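Local coordinates for uncharacterized protein (Mycolicibacterium smegmatis MC2 155, PDB 6T84) that is the mycobacterial TMM transport factor A, required for MmpL3-dependent trehalose monomycolate transport to the cell wall, seen here as its probably cytoplasmic part, at residues R8-G11 and R12-S16; Y27-E30 and D31-K34; R122-D125 and R126-T130; R170-N173 and D174-V178. All blocks are in the same frame, centred on the assembly; numbering follows the deposited sequence.

Interaction 1 of 4, residues R8-G11 and R12-S16. With SO4 (sulfate ion), chain B.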
loop_
_atom_site.group_PDB
_atom_site.type_symbol
_atom_site.label_atom_id
_atom_site.label_comp_id
_atom_site.label_asym_id
_atom_site.label_seq_id
_atom_site.Cartn_x
_atom_site.Cartn_y
_atom_site.Cartn_z
ATOM N N ARG A 8 -20.859 3.216 -8.729
ATOM C CA ARG A 8 -21.926 2.296 -9.111
ATOM C C ARG A 8 -21.337 1.002 -9.665
ATOM O O ARG A 8 -20.330 1.021 -10.380
ATOM C CB ARG A 8 -22.805 2.926 -10.189
ATOM C CG ARG A 8 -23.510 4.221 -9.759
ATOM C CD ARG A 8 -24.680 3.959 -8.811
ATOM N NE ARG A 8 -25.655 3.029 -9.382
ATOM C CZ ARG A 8 -26.529 3.329 -10.339
ATOM N NH1 ARG A 8 -26.552 4.558 -10.881
ATOM N NH2 ARG A 8 -27.368 2.390 -10.774
ATOM N N GLY A 9 -21.997 -0.124 -9.363
ATOM C CA GLY A 9 -21.540 -1.435 -9.815
ATOM C C GLY A 9 -20.213 -1.867 -9.256
ATOM O O GLY A 9 -19.539 -2.697 -9.873
ATOM N N LEU A 10 -19.805 -1.292 -8.123
ATOM C CA LEU A 10 -18.479 -1.538 -7.584
ATOM C C LEU A 10 -18.258 -3.015 -7.321
ATOM O O LEU A 10 -17.201 -3.535 -7.669
ATOM C CB LEU A 10 -18.229 -0.663 -6.334
ATOM C CG LEU A 10 -16.941 -0.921 -5.574
ATOM C CD1 LEU A 10 -15.765 -0.701 -6.508
ATOM C CD2 LEU A 10 -16.897 0.018 -4.355
ATOM N N GLY A 11 -19.228 -3.699 -6.716
ATOM C CA GLY A 11 -19.067 -5.120 -6.406
ATOM C C GLY A 11 -18.957 -5.977 -7.657
ATOM O O GLY A 11 -18.089 -6.850 -7.757
ATOM N N ARG A 12 -19.837 -5.746 -8.623
ATOM C CA ARG A 12 -19.786 -6.499 -9.862
ATOM C C ARG A 12 -18.456 -6.281 -10.566
ATOM O O ARG A 12 -17.852 -7.234 -11.076
ATOM C CB ARG A 12 -20.929 -6.044 -10.773
ATOM C CG ARG A 12 -20.927 -6.652 -12.159
ATOM C CD ARG A 12 -22.118 -6.149 -12.968
ATOM N NE ARG A 12 -23.392 -6.611 -12.420
ATOM C CZ ARG A 12 -24.172 -5.898 -11.611
ATOM N NH1 ARG A 12 -23.819 -4.676 -11.240
ATOM N NH2 ARG A 12 -25.309 -6.412 -11.168
ATOM N N ARG A 13 -18.003 -5.026 -10.617
ATOM C CA ARG A 13 -16.752 -4.720 -11.314
ATOM C C ARG A 13 -15.557 -5.330 -10.585
ATOM O O ARG A 13 -14.645 -5.838 -11.235
ATOM C CB ARG A 13 -16.601 -3.201 -11.469
ATOM C CG ARG A 13 -17.580 -2.621 -12.477
ATOM C CD ARG A 13 -17.494 -1.066 -12.692
ATOM N NE ARG A 13 -17.853 -0.213 -11.541
ATOM C CZ ARG A 13 -16.955 0.449 -10.781
ATOM N NH1 ARG A 13 -15.617 0.349 -11.006
ATOM N NH2 ARG A 13 -17.400 1.224 -9.789
ATOM N N ARG A 14 -15.563 -5.319 -9.245
ATOM C CA ARG A 14 -14.463 -5.917 -8.504
ATOM C C ARG A 14 -14.450 -7.439 -8.686
ATOM O O ARG A 14 -13.372 -8.049 -8.820
ATOM C CB ARG A 14 -14.557 -5.497 -7.028
ATOM C CG ARG A 14 -13.374 -6.006 -6.149
ATOM C CD ARG A 14 -12.081 -5.216 -6.445
ATOM N NE ARG A 14 -12.226 -3.758 -6.261
ATOM C CZ ARG A 14 -12.156 -3.084 -5.098
ATOM N NH1 ARG A 14 -12.059 -3.727 -3.923
ATOM N NH2 ARG A 14 -12.281 -1.753 -5.094
ATOM N N LYS A 15 -15.621 -8.079 -8.706
ATOM C CA LYS A 15 -15.698 -9.519 -8.990
ATOM C C LYS A 15 -15.202 -9.854 -10.402
ATOM O O LYS A 15 -14.490 -10.855 -10.592
ATOM C CB LYS A 15 -17.157 -10.002 -8.771
ATOM C CG LYS A 15 -17.270 -11.477 -8.417
ATOM C CD LYS A 15 -18.733 -11.874 -8.180
ATOM C CE LYS A 15 -19.386 -11.102 -7.037
ATOM N NZ LYS A 15 -20.693 -11.711 -6.608
ATOM N N SER A 16 -15.575 -9.045 -11.409
ATOM C CA SER A 16 -15.080 -9.272 -12.764
ATOM C C SER A 16 -13.561 -9.160 -12.821
ATOM O O SER A 16 -12.890 -9.955 -13.496
ATOM C CB SER A 16 -15.721 -8.267 -13.741
ATOM O OG SER A 16 -15.202 -8.385 -15.083
HETATM S S SO4 B . -23.158 -4.224 -7.485
HETATM O O1 SO4 B . -22.048 -3.906 -8.366
HETATM O O2 SO4 B . -22.824 -5.138 -6.379
HETATM O O3 SO4 B . -23.776 -3.000 -6.953
HETATM O O4 SO4 B . -24.169 -4.758 -8.391
#
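Where the chain enters helix 10-21, G9 O accepts from R13 N at 2.9 Å, L10 O from R14 N and G11 O from K15 N, so the first helical turns close immediately after the N-cap residue G9. R13 then reaches back over the start of the helix. Its CG stands anti to the carbonyl carbon (chi1 -71°) and its chain bends at chi3, which brings the guanidinium to the carbonyl of R8. The grip is side-on: NE and NH2 of R13 each donate a somewhat bent 3.0 Å hydrogen bond to R8 O, which sits close to the guanidinium plane. NE arrives in the carbonyl plane, whereas NH2 stands well above it. One face of the same guanidinium lies over L10 CA, and the L10 side chain crosses that of R13 at about a right angle.

This is the N-terminal end of a helix, where NH groups point outward and can collect an anion. A sulfate, probably from the crystallisation liquor, takes the place: R12 N donates to its O1 at 2.9 Å, nearly straight at 172°, and R12 NH1 comes within 2.9 Å of sulfate O4. G9 takes a positive phi that glycine adopts easily; G11 is helical, and its bare CA lets the anion lie close. On the buried side, R14 runs alongside L10, its NH2 3.9 Å from L10 CD1. The charge of R14 is met by a salt bridge to D66 and a hydrogen bond to N51 O, while W162 of helix 159-175 adds a cation-pi contact and also touches L10 and R13.

Interaction 2 of 4, residues Y27-E30 and D31-K34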
loop_
_atom_site.group_PDB
_atom_site.type_symbol
_atom_site.label_atom_id
_atom_site.label_comp_id
_atom_site.label_asym_id
_atom_site.label_seq_id
_atom_site.Cartn_x
_atom_site.Cartn_y
_atom_site.Cartn_z
ATOM N N TYR A 27 -17.344 -10.886 -0.442
ATOM C CA TYR A 27 -17.930 -9.579 -0.220
ATOM C C TYR A 27 -17.359 -8.906 1.007
ATOM O O TYR A 27 -17.234 -7.670 1.036
ATOM C CB TYR A 27 -19.439 -9.641 -0.075
ATOM C CG TYR A 27 -19.944 -8.249 0.141
ATOM C CD1 TYR A 27 -19.770 -7.284 -0.855
ATOM C CD2 TYR A 27 -20.523 -7.868 1.341
ATOM C CE1 TYR A 27 -20.183 -5.969 -0.661
ATOM C CE2 TYR A 27 -20.959 -6.538 1.541
ATOM C CZ TYR A 27 -20.806 -5.607 0.523
ATOM O OH TYR A 27 -21.251 -4.313 0.706
ATOM N N GLU A 28 -17.015 -9.676 2.041
ATOM C CA GLU A 28 -16.519 -9.055 3.251
ATOM C C GLU A 28 -15.623 -10.058 3.944
ATOM O O GLU A 28 -15.824 -11.273 3.824
ATOM C CB GLU A 28 -17.734 -8.744 4.181
ATOM C CG GLU A 28 -17.397 -8.093 5.496
ATOM C CD GLU A 28 -18.632 -7.607 6.235
ATOM O OE1 GLU A 28 -19.765 -7.950 5.824
ATOM O OE2 GLU A 28 -18.449 -6.870 7.229
ATOM N N SER A 29 -14.634 -9.545 4.661
ATOM C CA SER A 29 -13.820 -10.403 5.505
ATOM C C SER A 29 -13.669 -9.718 6.848
ATOM O O SER A 29 -13.091 -8.620 6.926
ATOM C CB SER A 29 -12.451 -10.690 4.888
ATOM O OG SER A 29 -11.698 -11.397 5.867
ATOM N N GLU A 30 -14.152 -10.383 7.897
ATOM C CA GLU A 30 -14.288 -9.698 9.170
ATOM C C GLU A 30 -12.984 -9.536 9.928
ATOM O O GLU A 30 -12.915 -8.664 10.793
ATOM C CB GLU A 30 -15.368 -10.358 10.042
ATOM C CG GLU A 30 -16.737 -10.394 9.372
ATOM C CD GLU A 30 -17.821 -10.968 10.268
ATOM O OE1 GLU A 30 -17.528 -11.284 11.441
ATOM O OE2 GLU A 30 -18.971 -11.103 9.796
ATOM N N ASP A 31 -11.952 -10.320 9.636
ATOM C CA ASP A 31 -10.722 -10.187 10.401
ATOM C C ASP A 31 -9.551 -9.639 9.600
ATOM O O ASP A 31 -8.504 -9.356 10.173
ATOM C CB ASP A 31 -10.332 -11.504 11.067
ATOM C CG ASP A 31 -11.208 -11.822 12.269
ATOM O OD1 ASP A 31 -11.524 -10.897 13.068
ATOM O OD2 ASP A 31 -11.595 -12.996 12.407
ATOM N N LEU A 32 -9.718 -9.439 8.305
ATOM C CA LEU A 32 -8.580 -9.130 7.446
ATOM C C LEU A 32 -7.755 -7.928 7.941
ATOM O O LEU A 32 -6.515 -7.999 8.004
ATOM C CB LEU A 32 -9.144 -8.847 6.042
ATOM C CG LEU A 32 -8.094 -8.910 4.929
ATOM C CD1 LEU A 32 -7.482 -10.251 4.843
ATOM C CD2 LEU A 32 -8.728 -8.584 3.597
ATOM N N LEU A 33 -8.421 -6.830 8.321
ATOM C CA LEU A 33 -7.735 -5.550 8.563
ATOM C C LEU A 33 -6.822 -5.595 9.769
ATOM O O LEU A 33 -5.956 -4.715 9.908
ATOM C CB LEU A 33 -8.741 -4.419 8.782
ATOM C CG LEU A 33 -9.652 -4.129 7.574
ATOM C CD1 LEU A 33 -10.558 -2.964 7.862
ATOM C CD2 LEU A 33 -8.783 -3.801 6.376
ATOM N N LYS A 34 -7.007 -6.566 10.650
ATOM C CA LYS A 34 -6.244 -6.536 11.880
ATOM C C LYS A 34 -4.768 -6.760 11.652
ATOM O O LYS A 34 -3.972 -6.485 12.549
ATOM C CB LYS A 34 -6.780 -7.605 12.845
ATOM C CG LYS A 34 -8.177 -7.296 13.374
ATOM C CD LYS A 34 -8.632 -8.344 14.396
ATOM C CE LYS A 34 -9.974 -7.986 15.030
ATOM N NZ LYS A 34 -11.098 -8.005 14.051
HETATM O O HOH W 1 -11.569 -6.873 8.174
#
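S29 and L32 meet side chain to side chain where the chain leaves strand 28-29 and bends into the 3-10 segment that starts at L32. The strand pairs antiparallel with 49-50, S29 being bonded to A49 through the backbone. S29 CB lies 4.0 Å from L32 CB, and OG rests 3.6 Å from the same L32 CB. This is van der Waals packing, and a small serine fits easily beside L32 CB.

A water joins the backbone of S29 to the new turn. It donates to S29 O at 2.6 Å and accepts from L33 N at 3.2 Å, bridging a corner that no direct hydrogen bond spans. Beyond it, K34 N donates to D31 O, the i to i+3 bond expected of a 3-10 turn.

K34 fastens the same turn from outside. From CB its CG stands anti to the carbonyl carbon (chi1 -68°), the chain runs extended through CD to CE, and a bend at chi4 (66°) brings NZ to D31 OD1 at 3.1 Å. This salt bridge uses the anti lone pair of OD1, away from OD2. NZ also lies 3.8 Å from E30 O. Leucine suits position 32 because its side chain reaches A49, F63 and F65, and L33 likewise touches V47, A49 and F65, whereas the charged E30, D31 and K34 are exposed. Besides its own backbone bond, the turn is bridged by a water and an ion pair at the surface; with K34 so near, the D31 carboxylate is probably stabilised in its charged form.

Interaction 3 of 4, residues R122-D125 and R126-T130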
loop_
_atom_site.group_PDB
_atom_site.type_symbol
_atom_site.label_atom_id
_atom_site.label_comp_id
_atom_site.label_asym_id
_atom_site.label_seq_id
_atom_site.Cartn_x
_atom_site.Cartn_y
_atom_site.Cartn_z
ATOM N N ARG A 122 19.050 5.379 2.361
ATOM C CA ARG A 122 19.672 4.396 1.476
ATOM C C ARG A 122 18.692 3.898 0.424
ATOM O O ARG A 122 19.066 3.703 -0.740
ATOM C CB ARG A 122 20.230 3.233 2.285
ATOM C CG ARG A 122 21.470 3.629 3.082
ATOM C CD ARG A 122 22.192 2.417 3.693
ATOM N NE ARG A 122 21.279 1.495 4.365
ATOM C CZ ARG A 122 21.029 1.493 5.673
ATOM N NH1 ARG A 122 21.637 2.380 6.463
ATOM N NH2 ARG A 122 20.172 0.603 6.187
ATOM N N ALA A 123 17.426 3.705 0.809
ATOM C CA ALA A 123 16.398 3.285 -0.143
ATOM C C ALA A 123 16.007 4.393 -1.113
ATOM O O ALA A 123 15.456 4.093 -2.170
ATOM C CB ALA A 123 15.152 2.799 0.624
ATOM N N CYS A 124 16.288 5.655 -0.798
ATOM C CA CYS A 124 15.822 6.755 -1.651
ATOM C C CYS A 124 16.900 7.173 -2.656
ATOM O O CYS A 124 17.433 8.295 -2.635
ATOM C CB CYS A 124 15.391 7.932 -0.794
ATOM S SG CYS A 124 13.772 7.674 -0.030
ATOM N N ASP A 125 17.181 6.276 -3.580
ATOM C CA ASP A 125 18.160 6.572 -4.622
ATOM C C ASP A 125 17.443 7.075 -5.883
ATOM O O ASP A 125 16.247 7.397 -5.856
ATOM C CB ASP A 125 19.029 5.335 -4.900
ATOM C CG ASP A 125 18.244 4.212 -5.579
ATOM O OD1 ASP A 125 17.005 4.269 -5.716
ATOM O OD2 ASP A 125 18.901 3.243 -5.968
ATOM N N ARG A 126 18.141 7.068 -7.013
ATOM C CA ARG A 126 17.577 7.578 -8.264
ATOM C C ARG A 126 16.296 6.834 -8.656
ATOM O O ARG A 126 15.337 7.434 -9.170
ATOM C CB ARG A 126 18.671 7.433 -9.348
ATOM C CG ARG A 126 18.368 7.929 -10.713
ATOM C CD ARG A 126 19.671 7.853 -11.528
ATOM N NE ARG A 126 20.054 6.486 -11.880
ATOM C CZ ARG A 126 21.205 6.154 -12.468
ATOM N NH1 ARG A 126 22.110 7.076 -12.757
ATOM N NH2 ARG A 126 21.456 4.888 -12.760
ATOM N N ARG A 127 16.250 5.509 -8.425
ATOM C CA ARG A 127 15.056 4.783 -8.818
ATOM C C ARG A 127 13.878 5.198 -7.967
ATOM O O ARG A 127 12.745 5.308 -8.479
ATOM C CB ARG A 127 15.298 3.287 -8.703
ATOM C CG ARG A 127 16.244 2.723 -9.780
ATOM C CD ARG A 127 16.395 1.192 -9.587
ATOM N NE ARG A 127 15.099 0.510 -9.475
ATOM C CZ ARG A 127 14.915 -0.687 -8.916
ATOM N NH1 ARG A 127 15.945 -1.345 -8.403
ATOM N NH2 ARG A 127 13.698 -1.226 -8.859
ATOM N N MET A 128 14.120 5.469 -6.679
ATOM C CA MET A 128 13.032 5.954 -5.831
ATOM C C MET A 128 12.596 7.349 -6.251
ATOM O O MET A 128 11.406 7.681 -6.214
ATOM C CB MET A 128 13.464 5.957 -4.376
ATOM C CG MET A 128 12.337 6.374 -3.423
ATOM S SD MET A 128 10.948 5.200 -3.276
ATOM C CE MET A 128 11.700 4.074 -2.065
ATOM N N VAL A 129 13.552 8.225 -6.572
ATOM C CA VAL A 129 13.168 9.573 -7.011
ATOM C C VAL A 129 12.311 9.490 -8.270
ATOM O O VAL A 129 11.253 10.135 -8.359
ATOM C CB VAL A 129 14.424 10.442 -7.231
ATOM C CG1 VAL A 129 14.039 11.785 -7.898
ATOM C CG2 VAL A 129 15.093 10.703 -5.873
ATOM N N THR A 130 12.757 8.711 -9.264
ATOM C CA THR A 130 11.940 8.606 -10.466
ATOM C C THR A 130 10.554 8.068 -10.131
ATOM O O THR A 130 9.553 8.615 -10.600
ATOM C CB THR A 130 12.653 7.735 -11.509
ATOM O OG1 THR A 130 13.928 8.328 -11.800
ATOM C CG2 THR A 130 11.851 7.580 -12.817
#
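D125 is the N-cap of helix 126-134, at the sharp break that separates it from helix 117-123. C124, the first residue to abandon helical angles, is the centre of an inverse gamma turn, whose bond from D125 N to A123 O is weak. The side chain of D125 then takes over. Its CG lies between the backbone N and the carbonyl carbon (chi1 69°), which swings OD1 in front of the new helix. M128 N donates to OD1 at 3.3 Å, meeting it nearly along the C-O axis with an N-H...O angle of 159°, while R127 N adds a weak bond at 3.1 Å. Aspartate fits here because its short carboxylate can receive NH groups that have no preceding helical carbonyl, and its negative charge probably interacts favourably with the helix dipole. The ordinary helical pattern begins with V129 N, which donates to D125 O at 2.9 Å.

M128 folds back across the break: its CB packs against A123 O, and its CG reaches C124 SG at 3.9 Å. The long, flexible, apolar chain of methionine can bend back to C124 and A123 and still reach F172 and L175 of helix 159-175, as well as L176. R126 and R127 are both exposed, but the base of R127 packs on L175. On the sheet side, C124 rests on L104 and V129 on I107, both in the edge strand 102-107.

Interaction 4 of 4, residues R170-N173 and D174-V178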
loop_
_atom_site.group_PDB
_atom_site.type_symbol
_atom_site.label_atom_id
_atom_site.label_comp_id
_atom_site.label_asym_id
_atom_site.label_seq_id
_atom_site.Cartn_x
_atom_site.Cartn_y
_atom_site.Cartn_z
ATOM N N ARG A 170 3.905 -3.380 -6.581
ATOM C CA ARG A 170 5.045 -4.232 -6.939
ATOM C C ARG A 170 6.307 -3.401 -7.096
ATOM O O ARG A 170 7.367 -3.787 -6.610
ATOM C CB ARG A 170 4.738 -5.016 -8.219
ATOM C CG ARG A 170 3.498 -5.961 -8.125
ATOM C CD ARG A 170 3.133 -6.553 -9.517
ATOM N NE ARG A 170 4.193 -7.463 -9.951
ATOM C CZ ARG A 170 4.126 -8.175 -11.073
ATOM N NH1 ARG A 170 3.073 -8.031 -11.876
ATOM N NH2 ARG A 170 5.098 -9.016 -11.387
ATOM N N GLN A 171 6.208 -2.258 -7.765
ATOM C CA GLN A 171 7.382 -1.420 -7.954
ATOM C C GLN A 171 7.880 -0.861 -6.630
ATOM O O GLN A 171 9.093 -0.800 -6.396
ATOM C CB GLN A 171 6.998 -0.287 -8.922
ATOM C CG GLN A 171 6.833 -0.756 -10.373
ATOM C CD GLN A 171 6.062 0.250 -11.259
ATOM O OE1 GLN A 171 5.301 1.078 -10.745
ATOM N NE2 GLN A 171 6.183 0.113 -12.578
ATOM N N PHE A 172 6.972 -0.374 -5.788
ATOM C CA PHE A 172 7.384 0.145 -4.486
ATOM C C PHE A 172 8.006 -0.953 -3.629
ATOM O O PHE A 172 9.038 -0.739 -2.975
ATOM C CB PHE A 172 6.189 0.810 -3.808
ATOM C CG PHE A 172 6.527 1.572 -2.548
ATOM C CD1 PHE A 172 7.495 2.570 -2.548
ATOM C CD2 PHE A 172 5.831 1.331 -1.372
ATOM C CE1 PHE A 172 7.759 3.298 -1.387
ATOM C CE2 PHE A 172 6.102 2.015 -0.196
ATOM C CZ PHE A 172 7.054 3.013 -0.199
ATOM N N ASN A 173 7.412 -2.135 -3.629
ATOM C CA ASN A 173 7.988 -3.251 -2.892
ATOM C C ASN A 173 9.395 -3.568 -3.366
ATOM O O ASN A 173 10.302 -3.801 -2.552
ATOM C CB ASN A 173 7.049 -4.449 -3.087
ATOM C CG ASN A 173 7.498 -5.630 -2.286
ATOM O OD1 ASN A 173 7.552 -5.575 -1.055
ATOM N ND2 ASN A 173 7.856 -6.693 -2.974
ATOM N N ASP A 174 9.611 -3.560 -4.684
ATOM C CA ASP A 174 10.956 -3.815 -5.219
ATOM C C ASP A 174 11.951 -2.782 -4.685
ATOM O O ASP A 174 13.075 -3.129 -4.301
ATOM C CB ASP A 174 10.949 -3.779 -6.755
ATOM C CG ASP A 174 10.382 -5.056 -7.379
ATOM O OD1 ASP A 174 10.183 -6.049 -6.637
ATOM O OD2 ASP A 174 10.124 -5.066 -8.610
ATOM N N LEU A 175 11.542 -1.522 -4.608
ATOM C CA LEU A 175 12.446 -0.474 -4.165
ATOM C C LEU A 175 12.772 -0.611 -2.686
ATOM O O LEU A 175 13.854 -0.190 -2.260
ATOM C CB LEU A 175 11.827 0.895 -4.463
ATOM C CG LEU A 175 11.685 1.291 -5.936
ATOM C CD1 LEU A 175 10.640 2.408 -6.101
ATOM C CD2 LEU A 175 13.046 1.793 -6.450
ATOM N N LEU A 176 11.879 -1.214 -1.898
ATOM C CA LEU A 176 12.085 -1.394 -0.465
ATOM C C LEU A 176 12.765 -2.716 -0.136
ATOM O O LEU A 176 12.962 -3.025 1.058
ATOM C CB LEU A 176 10.732 -1.323 0.306
ATOM C CG LEU A 176 10.028 0.057 0.199
ATOM C CD1 LEU A 176 8.851 -0.048 1.175
ATOM C CD2 LEU A 176 10.997 1.207 0.572
ATOM N N ARG A 177 13.162 -3.491 -1.151
ATOM C CA ARG A 177 13.882 -4.741 -0.870
ATOM C C ARG A 177 15.183 -4.503 -0.108
ATOM O O ARG A 177 15.653 -5.417 0.593
ATOM C CB ARG A 177 14.172 -5.523 -2.156
ATOM C CG ARG A 177 13.010 -6.331 -2.704
ATOM C CD ARG A 177 13.338 -6.897 -4.090
ATOM N NE ARG A 177 14.742 -7.293 -4.171
ATOM C CZ ARG A 177 15.475 -7.220 -5.278
ATOM N NH1 ARG A 177 14.932 -6.760 -6.398
ATOM N NH2 ARG A 177 16.751 -7.596 -5.262
ATOM N N VAL A 178 15.758 -3.289 -0.222
ATOM C CA VAL A 178 17.006 -2.889 0.454
ATOM C C VAL A 178 16.840 -2.624 1.945
ATOM O O VAL A 178 17.846 -2.490 2.651
ATOM C CB VAL A 178 17.696 -1.707 -0.271
ATOM C CG1 VAL A 178 17.922 -2.067 -1.742
ATOM C CG2 VAL A 178 16.883 -0.450 -0.115
HETATM O O HOH W 2 7.658 -6.523 -5.866
#
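L176 CD1 sits over one face of the F172 ring, 4.0 Å from its centroid and 25° off the ring normal: a CH-pi contact displaced toward the rim, with CE2 of F172 nearest to CD1 at 3.7 Å. The ring gets there because CG of F172 is anti to the backbone N (chi1 -171°), and the two side chains cross obliquely. A flat ring four residues before a branched leucine gives this buried face a broad apolar surface.

The other side is polar and bound to water. D174 N donates to R170 O at 3.0 Å, and one water also donates to R170 O, donates to D174 OD1 at 2.7 Å and accepts from N173 ND2 at 2.9 Å. Three polar groups along the helix thus share a single solvent molecule, which suits asparagine and aspartate here. N173 OD1 has a partner in T149 OG1.

Between the two sides, L176 N gives one bond to F172 O at 3.1 Å and a weak one to N173 O. Around the contact, F172 lies on M142 of strand 141-144 and L88 of strand 86-90, L176 on N144 and V86 of the same strands, and L175 packs against R127, M128 and F131 of helix 126-134.

How the interactions relate
All four contacts are local and follow one another along the chain, so none nests in or crosses another. Interaction 1 starts helix 10-21, and interaction 2 turns the chain after strand 28-29; their centres are about 18 Å apart and they do not touch. Interactions 3 and 4 lie across the chain's centre from both. Interaction 3 opens helix 126-134 and interaction 4 lies on the C-terminal part of helix 159-175, and here the two contacts meet: R127 CB lies 3.5 Å from L175 CD2, and A123 CB lies 3.8 Å from V178 CG2. W162 links interaction 1 to an earlier turn of the helix that carries interaction 4.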